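Local atomic coordinates of GDP-L-fucose synthase (Campylobacter jejuni subsp. jejuni serotype O:2, PDB entry 7M13), a protein that probably catalyses an NADPH-dependent step in making GDP-D-glycero-L-gluco-heptose, a precursor of capsular polysaccharide. Residues R270-D284 / L318-H331. Residues are numbered along the deposited sequence; the frame is centred on the assembly and turned at random.
Sequences RKSKNTHINIGTGID and LMDCSKIHSLGWKH
Lys323 reaches from the short helix 322-326 to the loop before strand 277-278, where its NZ gives a hydrogen bond to His276 O at 2.8 Å. Its CG stands anti to the backbone N (chi1 177°) and the chain beyond is fully extended, a span that suits lysine. Lys323 CG lies over one face of the Arg270 guanidinium, toward its rim, 3.8 Å from Arg270 NH2, while Arg270 NH1 reaches Ser326 OG through a water.

Next along the strand, Asp320 O lies in the plane of the Asn278 amide and accepts from Asn278 ND2 at 3.1 Å, nearly straight at 168°; OD1 turns to Tyr115, so both ends of the amide are used. The Met319 sulfur packs against this amide. On the helix side, branched Ile277 sets CG2 against Ile324 CB at 3.7 Å.

Strand 277-278 runs parallel to strand 162-171 in the Rossmann-type sheet of this NADP-dependent epimerase/dehydratase family, and helix 322-326 packs beside it, with Val253 of helix 247-260 touching both Ile279 and Ile324.

Past the strand, Gly280 takes an extended conformation (phi 157°) that suits glycine, because a CB would jam against the preceding carbonyl O; Cys321 SG lies 3.5 Å from Gly280 N. Thr281 then lays CB over the centre of the His331 ring, 3.6 Å from the centroid, a CH-pi contact. A water ties His331 N and ND1 to Gly280 O and His325 NE2. Farther out, Asp320 OD1 accepts from Ser322 N and OG, an Asx turn leading into the helix, and Gly328, with positive phi, makes the Schellman motif that follows it.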
ATOM      1  N   ARG B 270      10.117  15.004 -16.475  1.00 41.02           N
ATOM      2  CA  ARG B 270       8.885  14.516 -15.795  1.00 43.92           C
ATOM      3  C   ARG B 270       9.196  14.473 -14.298  1.00 40.83           C
ATOM      4  O   ARG B 270      10.372  14.309 -13.974  1.00 39.04           O
ATOM      5  CB  ARG B 270       8.471  13.134 -16.322  1.00 43.61           C
ATOM      6  CG  ARG B 270       7.752  13.152 -17.667  1.00 51.07           C
ATOM      7  CD  ARG B 270       7.290  11.777 -18.137  1.00 49.78           C
ATOM      8  NE  ARG B 270       6.183  11.828 -19.094  1.00 50.80           N
ATOM      9  CZ  ARG B 270       6.282  11.601 -20.406  1.00 52.85           C
ATOM     10  NH1 ARG B 270       7.447  11.297 -20.954  1.00 60.94           N
ATOM     11  NH2 ARG B 270       5.208  11.667 -21.175  1.00 51.50           N
ATOM     12  N   LYS B 271       8.187  14.629 -13.432  1.00 34.23           N
ATOM     13  CA  LYS B 271       8.341  14.512 -11.956  1.00 36.11           C
ATOM     14  C   LYS B 271       8.790  13.075 -11.606  1.00 27.85           C
ATOM     15  O   LYS B 271       8.492  12.149 -12.403  1.00 24.66           O
ATOM     16  CB  LYS B 271       7.030  14.928 -11.277  1.00 40.04           C
ATOM     17  CG  LYS B 271       6.662  16.397 -11.450  1.00 45.48           C
ATOM     18  CD  LYS B 271       5.168  16.667 -11.456  1.00 52.80           C
ATOM     19  CE  LYS B 271       4.474  16.254 -10.173  1.00 54.20           C
ATOM     20  NZ  LYS B 271       3.207  17.002  -9.982  1.00 56.38           N
ATOM     21  N   SER B 272       9.519  12.910 -10.491  1.00 24.14           N
ATOM     22  CA  SER B 272       9.928  11.609  -9.899  1.00 21.37           C
ATOM     23  C   SER B 272       8.754  11.066  -9.072  1.00 19.08           C
ATOM     24  O   SER B 272       8.898  10.806  -7.888  1.00 18.83           O
ATOM     25  CB  SER B 272      11.180  11.743  -9.109  1.00 23.53           C
ATOM     26  OG  SER B 272      12.271  11.926 -10.019  1.00 23.40           O
ATOM     27  N   LYS B 273       7.605  10.951  -9.718  1.00 16.56           N
ATOM     28  CA  LYS B 273       6.358  10.391  -9.160  1.00 15.47           C
ATOM     29  C   LYS B 273       5.540   9.968 -10.364  1.00 14.07           C
ATOM     30  O   LYS B 273       5.721  10.559 -11.448  1.00 14.90           O
ATOM     31  CB  LYS B 273       5.557  11.402  -8.335  1.00 19.55           C
ATOM     32  CG  LYS B 273       4.424  10.812  -7.528  1.00 25.24           C
ATOM     33  CD  LYS B 273       3.780  11.853  -6.602  1.00 33.70           C
ATOM     34  CE  LYS B 273       2.967  12.886  -7.352  1.00 32.68           C
ATOM     35  NZ  LYS B 273       2.068  13.629  -6.433  1.00 38.07           N
ATOM     36  N   ASN B 274       4.636   9.008 -10.200  1.00 12.48           N
ATOM     37  CA  ASN B 274       3.770   8.523 -11.287  1.00 12.74           C
ATOM     38  C   ASN B 274       4.651   8.090 -12.459  1.00 14.28           C
ATOM     39  O   ASN B 274       4.356   8.410 -13.638  1.00 14.59           O
ATOM     40  CB  ASN B 274       2.737   9.583 -11.663  1.00 13.16           C
ATOM     41  CG  ASN B 274       1.783   9.854 -10.516  1.00 14.71           C
ATOM     42  OD1 ASN B 274       1.336   8.936  -9.837  1.00 14.86           O
ATOM     43  ND2 ASN B 274       1.445  11.120 -10.308  1.00 15.42           N
ATOM     44  N   THR B 275       5.686   7.324 -12.157  1.00 10.89           N
ATOM     45  CA  THR B 275       6.610   6.780 -13.175  1.00 11.55           C
ATOM     46  C   THR B 275       6.182   5.434 -13.718  1.00 11.39           C
ATOM     47  O   THR B 275       6.943   4.863 -14.522  1.00 13.86           O
ATOM     48  CB  THR B 275       8.038   6.743 -12.655  1.00 12.05           C
ATOM     49  OG1 THR B 275       8.118   5.927 -11.488  1.00 13.09           O
ATOM     50  CG2 THR B 275       8.576   8.125 -12.399  1.00 12.68           C
ATOM     51  N   HIS B 276       5.033   4.920 -13.288  1.00 11.43           N
ATOM     52  CA  HIS B 276       4.388   3.782 -13.963  1.00 11.15           C
ATOM     53  C   HIS B 276       3.973   4.202 -15.370  1.00 11.53           C
ATOM     54  O   HIS B 276       3.917   5.424 -15.668  1.00 12.12           O
ATOM     55  CB  HIS B 276       3.201   3.265 -13.159  1.00 11.45           C
ATOM     56  CG  HIS B 276       2.164   4.264 -12.838  1.00 11.39           C
ATOM     57  ND1 HIS B 276       2.331   5.209 -11.873  1.00 12.96           N
ATOM     58  CD2 HIS B 276       0.944   4.471 -13.400  1.00 12.17           C
ATOM     59  CE1 HIS B 276       1.240   5.968 -11.827  1.00 13.74           C
ATOM     60  NE2 HIS B 276       0.381   5.534 -12.757  1.00 12.36           N
ATOM     61  N   ILE B 277       3.717   3.222 -16.231  1.00 11.18           N
ATOM     62  CA  ILE B 277       3.364   3.507 -17.654  1.00 10.67           C
ATOM     63  C   ILE B 277       2.121   2.720 -17.998  1.00 11.60           C
ATOM     64  O   ILE B 277       2.134   1.490 -17.921  1.00 11.32           O
ATOM     65  CB  ILE B 277       4.504   3.083 -18.594  1.00 11.63           C
ATOM     66  CG1 ILE B 277       5.897   3.477 -18.101  1.00 13.92           C
ATOM     67  CG2 ILE B 277       4.220   3.586 -19.990  1.00 14.67           C
ATOM     68  CD1 ILE B 277       7.000   2.828 -18.885  1.00 13.47           C
ATOM     69  N   ASN B 278       1.122   3.396 -18.526  1.00  9.65           N
ATOM     70  CA  ASN B 278      -0.068   2.686 -19.032  1.00 10.64           C
ATOM     71  C   ASN B 278       0.278   1.992 -20.362  1.00 10.75           C
ATOM     72  O   ASN B 278       1.004   2.557 -21.173  1.00 13.12           O
ATOM     73  CB  ASN B 278      -1.211   3.642 -19.306  1.00 10.15           C
ATOM     74  CG  ASN B 278      -1.739   4.290 -18.061  1.00 10.91           C
ATOM     75  OD1 ASN B 278      -1.615   3.753 -16.952  1.00 12.52           O
ATOM     76  ND2 ASN B 278      -2.378   5.450 -18.262  1.00 14.53           N
ATOM     77  N   ILE B 279      -0.252   0.800 -20.556  1.00 11.94           N
ATOM     78  CA  ILE B 279      -0.106   0.088 -21.847  1.00 12.62           C
ATOM     79  C   ILE B 279      -1.515  -0.281 -22.309  1.00 12.96           C
ATOM     80  O   ILE B 279      -2.445  -0.346 -21.498  1.00 14.15           O
ATOM     81  CB  ILE B 279       0.853  -1.115 -21.748  1.00 13.29           C
ATOM     82  CG1 ILE B 279       0.386  -2.198 -20.783  1.00 15.31           C
ATOM     83  CG2 ILE B 279       2.257  -0.634 -21.417  1.00 14.64           C
ATOM     84  CD1 ILE B 279       1.205  -3.466 -20.814  1.00 15.02           C
ATOM     85  N   GLY B 280      -1.659  -0.479 -23.605  1.00 14.13           N
ATOM     86  CA  GLY B 280      -2.995  -0.671 -24.174  1.00 14.28           C
ATOM     87  C   GLY B 280      -2.974  -0.310 -25.641  1.00 15.42           C
ATOM     88  O   GLY B 280      -1.930  -0.022 -26.184  1.00 16.86           O
ATOM     89  N   THR B 281      -4.148  -0.315 -26.249  1.00 18.53           N
ATOM     90  CA  THR B 281      -4.292   0.002 -27.687  1.00 18.96           C
ATOM     91  C   THR B 281      -4.831   1.422 -27.872  1.00 19.47           C
ATOM     92  O   THR B 281      -4.789   1.881 -29.003  1.00 22.94           O
ATOM     93  CB  THR B 281      -5.216  -1.011 -28.371  1.00 19.29           C
ATOM     94  OG1 THR B 281      -6.529  -0.846 -27.838  1.00 23.11           O
ATOM     95  CG2 THR B 281      -4.757  -2.444 -28.209  1.00 19.38           C
ATOM     96  N   GLY B 282      -5.327   2.055 -26.814  1.00 21.83           N
ATOM     97  CA  GLY B 282      -5.779   3.455 -26.828  1.00 21.99           C
ATOM     98  C   GLY B 282      -7.205   3.576 -27.312  1.00 21.54           C
ATOM     99  O   GLY B 282      -7.719   4.696 -27.391  1.00 25.87           O
ATOM    100  N   ILE B 283      -7.854   2.444 -27.566  1.00 22.04           N
ATOM    101  CA  ILE B 283      -9.190   2.389 -28.215  1.00 22.03           C
ATOM    102  C   ILE B 283     -10.074   1.500 -27.357  1.00 20.04           C
ATOM    103  O   ILE B 283      -9.598   0.407 -26.927  1.00 20.14           O
ATOM    104  CB  ILE B 283      -9.046   1.842 -29.648  1.00 27.29           C
ATOM    105  CG1 ILE B 283      -8.095   2.711 -30.482  1.00 35.32           C
ATOM    106  CG2 ILE B 283     -10.413   1.714 -30.295  1.00 33.57           C
ATOM    107  CD1 ILE B 283      -7.246   1.956 -31.487  1.00 40.35           C
ATOM    108  N   ASP B 284     -11.311   1.901 -27.095  1.00 19.69           N
ATOM    109  CA  ASP B 284     -12.262   1.015 -26.396  1.00 20.04           C
ATOM    110  C   ASP B 284     -13.463   0.730 -27.301  1.00 18.12           C
ATOM    111  O   ASP B 284     -13.569   1.376 -28.376  1.00 22.66           O
ATOM    112  CB  ASP B 284     -12.670   1.546 -25.027  1.00 21.07           C
ATOM    113  CG  ASP B 284     -13.428   2.857 -24.999  1.00 22.16           C
ATOM    114  OD1 ASP B 284     -13.678   3.425 -26.079  1.00 24.04           O
ATOM    115  OD2 ASP B 284     -13.730   3.302 -23.866  1.00 25.71           O
ATOM    116  N   LEU B 318     -10.523   3.271 -19.935  1.00 15.56           N
ATOM    117  CA  LEU B 318      -9.652   3.294 -21.119  1.00 15.86           C
ATOM    118  C   LEU B 318      -8.381   4.005 -20.703  1.00 15.56           C
ATOM    119  O   LEU B 318      -8.501   5.154 -20.223  1.00 16.64           O
ATOM    120  CB  LEU B 318     -10.367   4.089 -22.228  1.00 16.80           C
ATOM    121  CG  LEU B 318      -9.522   4.443 -23.445  1.00 17.95           C
ATOM    122  CD1 LEU B 318      -9.012   3.198 -24.128  1.00 18.59           C
ATOM    123  CD2 LEU B 318     -10.322   5.307 -24.407  1.00 18.50           C
ATOM    124  N   MET B 319      -7.235   3.387 -20.949  1.00 13.83           N
ATOM    125  CA  MET B 319      -5.931   4.038 -20.671  1.00 13.73           C
ATOM    126  C   MET B 319      -5.628   5.136 -21.687  1.00 13.96           C
ATOM    127  O   MET B 319      -5.800   4.922 -22.886  1.00 15.98           O
ATOM    128  CB  MET B 319      -4.781   3.042 -20.711  1.00 14.98           C
ATOM    129  CG  MET B 319      -4.789   1.978 -19.635  1.00 14.51           C
ATOM    130  SD  MET B 319      -5.116   2.631 -18.000  1.00 14.97           S
ATOM    131  CE  MET B 319      -4.705   1.155 -17.068  1.00 13.81           C
ATOM    132  N   ASP B 320      -5.038   6.230 -21.235  1.00 14.14           N
ATOM    133  CA  ASP B 320      -4.289   7.174 -22.089  1.00 12.88           C
ATOM    134  C   ASP B 320      -2.902   6.564 -22.278  1.00 14.28           C
ATOM    135  O   ASP B 320      -2.211   6.402 -21.252  1.00 12.41           O
ATOM    136  CB  ASP B 320      -4.240   8.547 -21.426  1.00 13.80           C
ATOM    137  CG  ASP B 320      -3.663   9.620 -22.330  1.00 14.56           C
ATOM    138  OD1 ASP B 320      -2.820   9.283 -23.175  1.00 15.76           O
ATOM    139  OD2 ASP B 320      -4.088  10.773 -22.223  1.00 17.24           O
ATOM    140  N   CYS B 321      -2.569   6.143 -23.494  1.00 13.33           N
ATOM    141  CA  CYS B 321      -1.270   5.512 -23.813  1.00 16.02           C
ATOM    142  C   CYS B 321      -0.310   6.514 -24.445  1.00 13.28           C
ATOM    143  O   CYS B 321       0.661   6.097 -25.102  1.00 13.62           O
ATOM    144  CB  CYS B 321      -1.494   4.299 -24.687  1.00 16.22           C
ATOM    145  SG  CYS B 321      -2.291   2.948 -23.769  1.00 20.52           S
ATOM    146  N   SER B 322      -0.535   7.812 -24.290  1.00 13.07           N
ATOM    147  CA  SER B 322       0.379   8.838 -24.853  1.00 13.43           C
ATOM    148  C   SER B 322       1.819   8.640 -24.358  1.00 12.68           C
ATOM    149  O   SER B 322       2.786   8.806 -25.129  1.00 13.48           O
ATOM    150  CB  SER B 322      -0.115  10.240 -24.566  1.00 13.58           C
ATOM    151  OG  SER B 322      -1.414  10.434 -25.108  1.00 15.98           O
ATOM    152  N   LYS B 323       2.022   8.262 -23.087  1.00 12.53           N
ATOM    153  CA  LYS B 323       3.388   8.205 -22.532  1.00 13.10           C
ATOM    154  C   LYS B 323       4.130   7.014 -23.156  1.00 12.47           C
ATOM    155  O   LYS B 323       5.259   7.182 -23.601  1.00 13.58           O
ATOM    156  CB  LYS B 323       3.300   8.121 -21.013  1.00 15.21           C
ATOM    157  CG  LYS B 323       4.604   7.993 -20.280  1.00 16.40           C
ATOM    158  CD  LYS B 323       4.280   7.828 -18.789  1.00 19.35           C
ATOM    159  CE  LYS B 323       5.449   7.865 -17.856  1.00 24.22           C
ATOM    160  NZ  LYS B 323       4.899   7.944 -16.479  1.00 16.68           N
ATOM    161  N   ILE B 324       3.505   5.839 -23.238  1.00 11.81           N
ATOM    162  CA  ILE B 324       4.210   4.705 -23.882  1.00 12.16           C
ATOM    163  C   ILE B 324       4.431   5.013 -25.345  1.00 12.59           C
ATOM    164  O   ILE B 324       5.476   4.645 -25.866  1.00 12.97           O
ATOM    165  CB  ILE B 324       3.536   3.351 -23.630  1.00 12.64           C
ATOM    166  CG1 ILE B 324       4.432   2.196 -24.099  1.00 13.29           C
ATOM    167  CG2 ILE B 324       2.151   3.252 -24.226  1.00 12.50           C
ATOM    168  CD1 ILE B 324       5.723   2.002 -23.307  1.00 14.69           C
ATOM    169  N   HIS B 325       3.483   5.645 -26.021  1.00 12.70           N
ATOM    170  CA  HIS B 325       3.728   6.030 -27.439  1.00 12.04           C
ATOM    171  C   HIS B 325       4.961   6.928 -27.541  1.00 13.46           C
ATOM    172  O   HIS B 325       5.786   6.689 -28.445  1.00 14.98           O
ATOM    173  CB  HIS B 325       2.512   6.732 -28.029  1.00 12.94           C
ATOM    174  CG  HIS B 325       1.330   5.859 -28.165  1.00 13.75           C
ATOM    175  ND1 HIS B 325       0.087   6.408 -28.319  1.00 15.02           N
ATOM    176  CD2 HIS B 325       1.173   4.513 -28.153  1.00 13.46           C
ATOM    177  CE1 HIS B 325      -0.793   5.441 -28.422  1.00 13.86           C
ATOM    178  NE2 HIS B 325      -0.145   4.253 -28.331  1.00 14.46           N
ATOM    179  N   SER B 326       5.129   7.870 -26.626  1.00 15.41           N
ATOM    180  CA  SER B 326       6.243   8.850 -26.615  1.00 15.39           C
ATOM    181  C   SER B 326       7.570   8.135 -26.384  1.00 18.09           C
ATOM    182  O   SER B 326       8.620   8.636 -26.818  1.00 18.71           O
ATOM    183  CB  SER B 326       5.990   9.933 -25.586  1.00 16.44           C
ATOM    184  OG  SER B 326       6.281   9.507 -24.258  1.00 21.72           O
ATOM    185  N   LEU B 327       7.514   6.980 -25.705  1.00 15.84           N
ATOM    186  CA  LEU B 327       8.706   6.180 -25.343  1.00 16.21           C
ATOM    187  C   LEU B 327       8.997   5.175 -26.451  1.00 17.13           C
ATOM    188  O   LEU B 327      10.049   4.524 -26.346  1.00 17.81           O
ATOM    189  CB  LEU B 327       8.479   5.493 -23.999  1.00 18.13           C
ATOM    190  CG  LEU B 327       8.479   6.439 -22.805  1.00 18.21           C
ATOM    191  CD1 LEU B 327       7.918   5.760 -21.571  1.00 16.44           C
ATOM    192  CD2 LEU B 327       9.900   6.912 -22.519  1.00 19.79           C
ATOM    193  N   GLY B 328       8.151   5.127 -27.479  1.00 15.24           N
ATOM    194  CA  GLY B 328       8.487   4.465 -28.748  1.00 14.84           C
ATOM    195  C   GLY B 328       7.838   3.118 -28.965  1.00 17.27           C
ATOM    196  O   GLY B 328       8.322   2.370 -29.847  1.00 20.15           O
ATOM    197  N   TRP B 329       6.744   2.815 -28.273  1.00 15.86           N
ATOM    198  CA  TRP B 329       5.969   1.583 -28.512  1.00 14.89           C
ATOM    199  C   TRP B 329       4.501   1.915 -28.770  1.00 14.86           C
ATOM    200  O   TRP B 329       3.913   2.733 -28.034  1.00 15.97           O
ATOM    201  CB  TRP B 329       6.089   0.584 -27.341  1.00 13.37           C
ATOM    202  CG  TRP B 329       5.264  -0.649 -27.571  1.00 14.51           C
ATOM    203  CD1 TRP B 329       5.693  -1.798 -28.174  1.00 16.68           C
ATOM    204  CD2 TRP B 329       3.871  -0.861 -27.285  1.00 15.36           C
ATOM    205  NE1 TRP B 329       4.667  -2.697 -28.250  1.00 16.58           N
ATOM    206  CE2 TRP B 329       3.549  -2.174 -27.687  1.00 16.02           C
ATOM    207  CE3 TRP B 329       2.886  -0.111 -26.629  1.00 14.74           C
ATOM    208  CZ2 TRP B 329       2.272  -2.716 -27.533  1.00 16.47           C
ATOM    209  CZ3 TRP B 329       1.626  -0.646 -26.478  1.00 16.48           C
ATOM    210  CH2 TRP B 329       1.337  -1.946 -26.885  1.00 18.37           C
ATOM    211  N   LYS B 330       3.912   1.250 -29.745  1.00 16.53           N
ATOM    212  CA  LYS B 330       2.447   1.217 -29.910  1.00 14.94           C
ATOM    213  C   LYS B 330       2.048  -0.175 -30.336  1.00 17.69           C
ATOM    214  O   LYS B 330       2.884  -0.960 -30.838  1.00 18.91           O
ATOM    215  CB  LYS B 330       1.950   2.298 -30.881  1.00 18.26           C
ATOM    216  CG  LYS B 330       2.559   2.208 -32.264  1.00 20.30           C
ATOM    217  CD  LYS B 330       2.290   3.424 -33.114  1.00 23.68           C
ATOM    218  CE  LYS B 330       2.561   3.138 -34.574  1.00 26.54           C
ATOM    219  NZ  LYS B 330       1.364   2.553 -35.217  1.00 29.07           N
ATOM    220  N   HIS B 331       0.789  -0.472 -30.115  1.00 17.38           N
ATOM    221  CA  HIS B 331       0.236  -1.816 -30.316  1.00 17.14           C
ATOM    222  C   HIS B 331       0.225  -2.156 -31.813  1.00 19.01           C
ATOM    223  O   HIS B 331       0.122  -1.242 -32.633  1.00 20.06           O
ATOM    224  CB  HIS B 331      -1.153  -1.878 -29.717  1.00 17.31           C
ATOM    225  CG  HIS B 331      -2.175  -1.190 -30.533  1.00 19.69           C
ATOM    226  ND1 HIS B 331      -2.352   0.169 -30.506  1.00 20.87           N
ATOM    227  CD2 HIS B 331      -3.119  -1.698 -31.357  1.00 22.20           C
ATOM    228  CE1 HIS B 331      -3.339   0.485 -31.334  1.00 20.59           C
ATOM    229  NE2 HIS B 331      -3.814  -0.642 -31.872  1.00 21.78           N
TER
HETATM  230  O   HOH W   1       8.911  10.309 -23.590  1.00 38.00           O
HETATM  231  O   HOH W   2       1.165   5.323 -21.598  1.00 11.85           O
HETATM  232  O   HOH W   3      -0.905   1.519 -28.441  1.00 17.56           O
HETATM  233  O   HOH W   4      -6.773   6.359 -25.301  1.00 23.91           O